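Long-range contact in putative glycyl-glycine endopeptidase lytM (Ruminococcus gnavus, PDB 3NYY), which is probably a metalloendopeptidase of the M23 peptidase family, whose relatives include glycyl-glycine endopeptidases such as LytM: residues A[182-187]-A[194-199]. Residues are numbered along the deposited sequence; the frame is centred on the assembly and turned at random. Where two conformers were deposited one is given.
Sequences AELEKG and DLLGYM
Leu184 reaches back from the loop that leaves strand 180-181 to touch strand 195-198. Its CB points toward the strand, and CG, anti to the carbonyl carbon (chi1 -65°), sits beside its own backbone N. CD1 then extends anti to CA (chi2 166°) and does the touching. Leu184 CD1 lies 3.6 Å from Leu195 O and 3.6 Å from Leu196 CD2, the two leucine side chains crossing obliquely. Leu184 also packs on Ile163 and Leu196 on Ile165, so the pair bridges to strand 162-166 of the large antiparallel sheet of the M23 peptidase domain. Two residues earlier, Ala182 continues the line of strand 180-181, the edge of a small three-stranded antiparallel sheet with 195-198 in the middle and 141-143 beyond. Ala182 N donates to Leu196 O at 2.9 Å along a virtually straight N-H...O line (179°), but the donor stands well above the carbonyl plane. Strand 195-198 is irregular here: a classic beta bulge sets Leu196 and Gly197 together opposite Val142 of strand 141-143, and both are joined to it by backbone hydrogen bonds. Ala182 CB rests close over the backbone, 3.2 Å from Leu195 O, and also meets the Leu195 side chain, at 4.0 Å from its CG. That leucine has CG anti to its backbone N, and it packs against Pro141 as well. Glu183, centre of an inverse gamma turn, turns its CB away from the strand between the two inward-pointing residues.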
ATOM      1  N   ALA A 182      -8.159  24.481  -0.499  1.00 12.63           N
ATOM      2  CA  ALA A 182      -9.449  25.139  -0.634  1.00 14.96           C
ATOM      3  C   ALA A 182      -9.350  26.504   0.048  1.00 15.98           C
ATOM      4  O   ALA A 182      -8.358  26.774   0.753  1.00 14.76           O
ATOM      5  CB  ALA A 182     -10.523  24.272  -0.007  1.00 13.49           C
ATOM      6  N   GLU A 183     -10.364  27.373  -0.127  1.00 16.94           N
ATOM      7  CA  GLU A 183     -10.377  28.707   0.502  0.50 18.69           C
ATOM      8  C   GLU A 183     -10.757  28.590   1.958  1.00 20.07           C
ATOM      9  O   GLU A 183     -11.922  28.726   2.319  1.00 22.22           O
ATOM     10  CB  GLU A 183     -11.358  29.641  -0.203  0.50 20.83           C
ATOM     11  CG  GLU A 183     -10.864  30.025  -1.531  0.50 20.69           C
ATOM     12  CD  GLU A 183     -11.702  31.092  -2.207  0.50 27.12           C
ATOM     13  OE1 GLU A 183     -12.632  31.652  -1.576  0.50 26.67           O
ATOM     14  OE2 GLU A 183     -11.408  31.363  -3.371  0.50 28.06           O
ATOM     15  N   LEU A 184      -9.766  28.292   2.790  1.00 16.46           N
ATOM     16  CA  LEU A 184      -9.956  28.026   4.208  1.00 17.43           C
ATOM     17  C   LEU A 184      -8.812  28.655   4.998  1.00 18.86           C
ATOM     18  O   LEU A 184      -7.656  28.711   4.531  1.00 20.81           O
ATOM     19  CB  LEU A 184      -9.981  26.517   4.502  1.00 17.05           C
ATOM     20  CG  LEU A 184     -11.117  25.712   3.913  1.00 16.33           C
ATOM     21  CD1 LEU A 184     -10.793  24.207   4.020  1.00 17.99           C
ATOM     22  CD2 LEU A 184     -12.441  26.020   4.579  1.00 21.21           C
ATOM     23  N   GLU A 185      -9.148  29.130   6.189  1.00 19.16           N
ATOM     24  CA  GLU A 185      -8.163  29.677   7.097  1.00 20.57           C
ATOM     25  C   GLU A 185      -8.346  29.037   8.444  1.00 19.57           C
ATOM     26  O   GLU A 185      -9.435  28.537   8.758  1.00 18.41           O
ATOM     27  CB  GLU A 185      -8.359  31.174   7.292  1.00 22.82           C
ATOM     28  CG  GLU A 185      -8.312  31.958   5.997  1.00 32.47           C
ATOM     29  CD  GLU A 185      -8.016  33.425   6.232  1.00 49.66           C
ATOM     30  OE1 GLU A 185      -6.911  33.733   6.732  1.00 56.88           O
ATOM     31  OE2 GLU A 185      -8.886  34.262   5.922  1.00 61.14           O
ATOM     32  N   LYS A 186      -7.273  29.039   9.227  1.00 19.92           N
ATOM     33  CA  LYS A 186      -7.339  28.598  10.596  1.00 19.77           C
ATOM     34  C   LYS A 186      -8.487  29.229  11.303  1.00 19.25           C
ATOM     35  O   LYS A 186      -8.693  30.453  11.174  1.00 19.31           O
ATOM     36  CB  LYS A 186      -6.055  28.923  11.363  1.00 22.25           C
ATOM     37  CG  LYS A 186      -4.952  27.944  11.064  1.00 32.80           C
ATOM     38  CD  LYS A 186      -3.577  28.446  11.503  1.00 38.47           C
ATOM     39  CE  LYS A 186      -3.423  28.492  13.009  1.00 44.02           C
ATOM     40  NZ  LYS A 186      -2.025  28.914  13.373  1.00 43.27           N
ATOM     41  N   GLY A 187      -9.230  28.409  12.049  1.00 16.64           N
ATOM     42  CA  GLY A 187     -10.418  28.872  12.780  1.00 17.26           C
ATOM     43  C   GLY A 187     -11.735  28.674  12.054  1.00 17.99           C
ATOM     44  O   GLY A 187     -12.785  28.748  12.678  1.00 20.48           O
ATOM     45  N   ASP A 194     -16.679  18.684   2.812  1.00 13.23           N
ATOM     46  CA  ASP A 194     -16.164  19.959   2.273  1.00 14.48           C
ATOM     47  C   ASP A 194     -14.771  19.788   1.696  1.00 12.37           C
ATOM     48  O   ASP A 194     -13.944  19.108   2.276  1.00 13.00           O
ATOM     49  CB  ASP A 194     -16.087  21.060   3.325  1.00 14.89           C
ATOM     50  CG  ASP A 194     -17.443  21.607   3.747  1.00 17.83           C
ATOM     51  OD1 ASP A 194     -18.463  21.273   3.127  1.00 19.88           O
ATOM     52  OD2 ASP A 194     -17.461  22.389   4.718  1.00 17.85           O
ATOM     53  N   LEU A 195     -14.514  20.493   0.603  1.00 13.33           N
ATOM     54  CA  LEU A 195     -13.193  20.504   0.006  1.00 12.65           C
ATOM     55  C   LEU A 195     -12.153  21.078   0.955  1.00 11.91           C
ATOM     56  O   LEU A 195     -12.356  22.155   1.518  1.00 13.75           O
ATOM     57  CB  LEU A 195     -13.239  21.325  -1.272  1.00 14.49           C
ATOM     58  CG  LEU A 195     -11.980  21.262  -2.126  1.00 13.47           C
ATOM     59  CD1 LEU A 195     -11.753  19.881  -2.795  1.00 14.15           C
ATOM     60  CD2 LEU A 195     -11.976  22.366  -3.199  1.00 14.65           C
ATOM     61  N   LEU A 196     -11.052  20.354   1.121  1.00 12.03           N
ATOM     62  CA  LEU A 196      -9.872  20.856   1.827  1.00 10.88           C
ATOM     63  C   LEU A 196      -8.744  21.276   0.877  1.00 12.05           C
ATOM     64  O   LEU A 196      -7.923  22.125   1.248  1.00 12.63           O
ATOM     65  CB  LEU A 196      -9.325  19.815   2.819  1.00 13.62           C
ATOM     66  CG  LEU A 196     -10.262  19.407   3.957  1.00 12.59           C
ATOM     67  CD1 LEU A 196      -9.614  18.317   4.893  1.00 13.18           C
ATOM     68  CD2 LEU A 196     -10.794  20.653   4.749  1.00 14.49           C
ATOM     69  N   GLY A 197      -8.667  20.679  -0.320  1.00 11.34           N
ATOM     70  CA  GLY A 197      -7.600  20.980  -1.267  1.00 10.99           C
ATOM     71  C   GLY A 197      -7.538  19.855  -2.285  1.00 11.85           C
ATOM     72  O   GLY A 197      -8.509  19.120  -2.436  1.00 12.70           O
ATOM     73  N   TYR A 198      -6.420  19.773  -3.004  1.00 13.37           N
ATOM     74  CA  TYR A 198      -6.217  18.746  -4.023  1.00 12.41           C
ATOM     75  C   TYR A 198      -4.990  17.974  -3.713  1.00 13.21           C
ATOM     76  O   TYR A 198      -3.965  18.532  -3.273  1.00 11.27           O
ATOM     77  CB  TYR A 198      -6.115  19.335  -5.442  1.00 13.28           C
ATOM     78  CG  TYR A 198      -7.456  19.903  -5.864  1.00 14.10           C
ATOM     79  CD1 TYR A 198      -7.824  21.197  -5.475  1.00 18.44           C
ATOM     80  CD2 TYR A 198      -8.353  19.141  -6.592  1.00 19.54           C
ATOM     81  CE1 TYR A 198      -9.055  21.710  -5.829  1.00 20.71           C
ATOM     82  CE2 TYR A 198      -9.593  19.659  -6.941  1.00 18.96           C
ATOM     83  CZ  TYR A 198      -9.937  20.921  -6.557  1.00 23.59           C
ATOM     84  OH  TYR A 198     -11.189  21.417  -6.927  1.00 26.58           O
HETATM   85  N   MSE A 199      -5.107  16.663  -3.936  1.00 12.46           N
HETATM   86  CA  MSE A 199      -4.027  15.708  -3.670  1.00 12.22           C
HETATM   87  C   MSE A 199      -2.781  16.110  -4.464  1.00 13.09           C
HETATM   88  O   MSE A 199      -2.875  16.432  -5.661  1.00 12.78           O
HETATM   89  CB  MSE A 199      -4.440  14.324  -4.088  1.00 13.57           C
HETATM   90  CG  MSE A 199      -3.489  13.246  -3.648  1.00 14.28           C
HETATM   91 SE   MSE A 199      -3.860  11.529  -4.452  0.75  9.81          SE
HETATM   92  CE  MSE A 199      -5.386  11.119  -3.444  1.00 15.37           C
TER